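Local coordinates for Blr6230 protein (Bradyrhizobium diazoefficiens USDA 110, PDB 5NGG), which is a subclass B3 metallo-beta-lactamase, a zinc-dependent enzyme expected to hydrolyse beta-lactam antibiotics, at residues E196-C201 / G267-Y272. Residues are numbered along the deposited sequence; the frame is centred on the assembly and turned at random.
Sequences EVLFFC and GELVTY
Tyr272 N donates a 2.8 Å hydrogen bond to Glu268 O. This i to i-4 backbone bond lies in the first turn of helix 268-291, the helix that carries Tyr272. Across the contact, Tyr272 CE2 lies 4.1 Å from Phe200 CE2. The Phe200 atom meets the edge of the tyrosine ring, close to its plane. The two ring planes are nearly perpendicular, at about 85°. Phe200 has CG anti to the backbone N (chi1 179°), which extends its ring toward the helix. The second touch is between leucines. Leu198 CD2 meets Leu269 CD2 at 3.8 Å, one methyl branch from each side. No hydrogen bond joins the segments, so the join is apolar. It packs the start of the C-terminal helix against one face of the five-stranded sheet, one of the two sheets of the alpha-beta/beta-alpha metallo-beta-lactamase sandwich. Val197 and Phe199 point to the other face, where both touch Ile47 of the seven-stranded sheet. Past the end of strand 193-199 the chain runs through Phe200 to Cys201. There Cys201 SG forms the disulfide with Cys181, and Cys201 O accepts a hydrogen bond from ND1 of the zinc ligand His101.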
ATOM      1  N   GLU A 196       4.233  -3.334  17.044  1.00  9.47           N
ATOM      2  CA  GLU A 196       4.882  -3.069  15.755  1.00  9.98           C
ATOM      3  C   GLU A 196       3.859  -3.235  14.631  1.00  8.84           C
ATOM      4  O   GLU A 196       3.211  -4.285  14.497  1.00  9.88           O
ATOM      5  CB  GLU A 196       6.081  -3.989  15.575  1.00 11.27           C
ATOM      6  CG  GLU A 196       6.994  -4.045  16.817  1.00 13.93           C
ATOM      7  CD  GLU A 196       7.374  -2.693  17.451  1.00 14.68           C
ATOM      8  OE1 GLU A 196       7.581  -1.725  16.696  1.00 15.64           O
ATOM      9  OE2 GLU A 196       7.488  -2.585  18.711  1.00 18.98           O
ATOM     10  N   VAL A 197       3.761  -2.209  13.799  1.00  8.77           N
ATOM     11  CA  VAL A 197       2.830  -2.144  12.665  1.00  8.26           C
ATOM     12  C   VAL A 197       3.619  -2.318  11.370  1.00  8.30           C
ATOM     13  O   VAL A 197       4.692  -1.718  11.234  1.00  9.19           O
ATOM     14  CB  VAL A 197       2.112  -0.783  12.652  1.00  8.94           C
ATOM     15  CG1 VAL A 197       1.162  -0.672  11.458  1.00  8.78           C
ATOM     16  CG2 VAL A 197       1.379  -0.515  13.961  1.00 10.00           C
ATOM     17  N   LEU A 198       3.084  -3.102  10.433  1.00  7.98           N
ATOM     18  CA  LEU A 198       3.616  -3.124   9.072  1.00  7.93           C
ATOM     19  C   LEU A 198       2.545  -2.696   8.114  1.00  7.70           C
ATOM     20  O   LEU A 198       1.515  -3.361   7.983  1.00  8.19           O
ATOM     21  CB  LEU A 198       4.145  -4.500   8.677  1.00  9.01           C
ATOM     22  CG  LEU A 198       4.980  -4.538   7.390  1.00  8.73           C
ATOM     23  CD1 LEU A 198       6.322  -3.868   7.603  1.00  9.59           C
ATOM     24  CD2 LEU A 198       5.134  -5.949   6.869  1.00 10.46           C
ATOM     25  N   PHE A 199       2.822  -1.619   7.356  1.00  7.34           N
ATOM     26  CA  PHE A 199       2.050  -1.307   6.154  1.00  7.14           C
ATOM     27  C   PHE A 199       2.668  -2.177   5.045  1.00  7.38           C
ATOM     28  O   PHE A 199       3.639  -1.787   4.392  1.00  8.37           O
ATOM     29  CB  PHE A 199       2.164   0.173   5.813  1.00  7.91           C
ATOM     30  CG  PHE A 199       1.621   1.101   6.869  1.00  7.60           C
ATOM     31  CD1 PHE A 199       2.425   1.580   7.910  1.00  8.57           C
ATOM     32  CD2 PHE A 199       0.314   1.556   6.805  1.00  7.93           C
ATOM     33  CE1 PHE A 199       1.919   2.475   8.839  1.00  8.96           C
ATOM     34  CE2 PHE A 199      -0.194   2.425   7.740  1.00  8.53           C
ATOM     35  CZ  PHE A 199       0.613   2.877   8.762  1.00  8.67           C
ATOM     36  N   PHE A 200       2.130  -3.386   4.888  1.00  8.21           N
ATOM     37  CA  PHE A 200       2.624  -4.337   3.899  1.00  8.81           C
ATOM     38  C   PHE A 200       2.284  -3.792   2.512  1.00  9.19           C
ATOM     39  O   PHE A 200       1.211  -3.245   2.305  1.00 13.02           O
ATOM     40  CB  PHE A 200       1.985  -5.704   4.162  1.00  9.85           C
ATOM     41  CG  PHE A 200       2.403  -6.764   3.173  1.00 10.61           C
ATOM     42  CD1 PHE A 200       3.724  -7.147   3.085  1.00 11.83           C
ATOM     43  CD2 PHE A 200       1.466  -7.379   2.324  1.00 11.61           C
ATOM     44  CE1 PHE A 200       4.134  -8.121   2.188  1.00 13.14           C
ATOM     45  CE2 PHE A 200       1.874  -8.328   1.396  1.00 13.08           C
ATOM     46  CZ  PHE A 200       3.204  -8.712   1.332  1.00 14.44           C
ATOM     47  N   CYS A 201       3.199  -3.952   1.561  1.00  8.76           N
ATOM     48  CA  CYS A 201       3.034  -3.264   0.289  1.00  8.79           C
ATOM     49  C   CYS A 201       2.117  -3.889  -0.713  1.00  9.68           C
ATOM     50  O   CYS A 201       1.763  -3.193  -1.661  1.00 12.37           O
ATOM     51  CB  CYS A 201       4.405  -3.011  -0.351  1.00 10.40           C
ATOM     52  SG  CYS A 201       5.159  -4.439  -1.105  1.00 11.38           S
ATOM     53  N   GLY A 267       0.022 -13.100  14.524  1.00 13.51           N
ATOM     54  CA  GLY A 267       0.264 -14.222  13.596  1.00 13.71           C
ATOM     55  C   GLY A 267      -0.289 -14.002  12.190  1.00 13.54           C
ATOM     56  O   GLY A 267      -0.162 -14.863  11.312  1.00 13.76           O
ATOM     57  N   GLU A 268      -0.905 -12.849  11.951  1.00 11.73           N
ATOM     58  CA  GLU A 268      -1.659 -12.682  10.717  1.00 11.69           C
ATOM     59  C   GLU A 268      -0.801 -12.572   9.478  1.00 11.84           C
ATOM     60  O   GLU A 268      -1.194 -13.077   8.424  1.00 12.32           O
ATOM     61  CB  GLU A 268      -2.548 -11.450  10.816  1.00 11.43           C
ATOM     62  CG  GLU A 268      -3.548 -11.374   9.679  1.00 11.81           C
ATOM     63  CD  GLU A 268      -4.536 -10.245   9.819  1.00 12.29           C
ATOM     64  OE1 GLU A 268      -4.484  -9.530  10.849  1.00 12.08           O
ATOM     65  OE2 GLU A 268      -5.395 -10.078   8.909  1.00 13.11           O
ATOM     66  N   LEU A 269       0.363 -11.942   9.573  1.00 11.46           N
ATOM     67  CA  LEU A 269       1.200 -11.808   8.406  1.00 12.27           C
ATOM     68  C   LEU A 269       1.721 -13.190   7.954  1.00 12.11           C
ATOM     69  O   LEU A 269       1.778 -13.454   6.758  1.00 12.94           O
ATOM     70  CB  LEU A 269       2.318 -10.805   8.658  1.00 14.04           C
ATOM     71  CG  LEU A 269       3.320 -10.589   7.530  1.00 16.46           C
ATOM     72  CD1 LEU A 269       2.630 -10.236   6.225  1.00 17.94           C
ATOM     73  CD2 LEU A 269       4.325  -9.520   7.941  1.00 18.14           C
ATOM     74  N   VAL A 270       2.038 -14.091   8.891  1.00 12.50           N
ATOM     75  CA  VAL A 270       2.396 -15.459   8.506  1.00 13.21           C
ATOM     76  C   VAL A 270       1.243 -16.133   7.756  1.00 12.81           C
ATOM     77  O   VAL A 270       1.463 -16.741   6.704  1.00 14.15           O
ATOM     78  CB  VAL A 270       2.768 -16.306   9.730  1.00 15.32           C
ATOM     79  CG1 VAL A 270       2.895 -17.774   9.350  1.00 17.87           C
ATOM     80  CG2 VAL A 270       4.066 -15.816  10.333  1.00 17.18           C
ATOM     81  N   THR A 271       0.029 -16.056   8.277  1.00 13.38           N
ATOM     82  CA  THR A 271      -1.124 -16.671   7.623  1.00 13.64           C
ATOM     83  C   THR A 271      -1.376 -16.060   6.228  1.00 13.32           C
ATOM     84  O   THR A 271      -1.621 -16.769   5.237  1.00 13.53           O
ATOM     85  CB  THR A 271      -2.384 -16.540   8.487  1.00 15.61           C
ATOM     86  OG1 THR A 271      -2.135 -17.138   9.756  1.00 18.76           O
ATOM     87  CG2 THR A 271      -3.613 -17.184   7.839  1.00 18.07           C
ATOM     88  N   TYR A 272      -1.323 -14.739   6.172  1.00 12.13           N
ATOM     89  CA  TYR A 272      -1.609 -14.045   4.916  1.00 12.00           C
ATOM     90  C   TYR A 272      -0.543 -14.339   3.852  1.00 11.90           C
ATOM     91  O   TYR A 272      -0.869 -14.637   2.697  1.00 12.08           O
ATOM     92  CB  TYR A 272      -1.758 -12.534   5.160  1.00 11.77           C
ATOM     93  CG  TYR A 272      -2.159 -11.803   3.895  1.00 11.02           C
ATOM     94  CD1 TYR A 272      -3.393 -12.038   3.288  1.00 12.35           C
ATOM     95  CD2 TYR A 272      -1.311 -10.861   3.311  1.00 11.17           C
ATOM     96  CE1 TYR A 272      -3.756 -11.374   2.132  1.00 12.38           C
ATOM     97  CE2 TYR A 272      -1.657 -10.223   2.139  1.00 11.93           C
ATOM     98  CZ  TYR A 272      -2.875 -10.471   1.553  1.00 11.79           C
ATOM     99  OH  TYR A 272      -3.207  -9.828   0.394  1.00 12.63           O
TER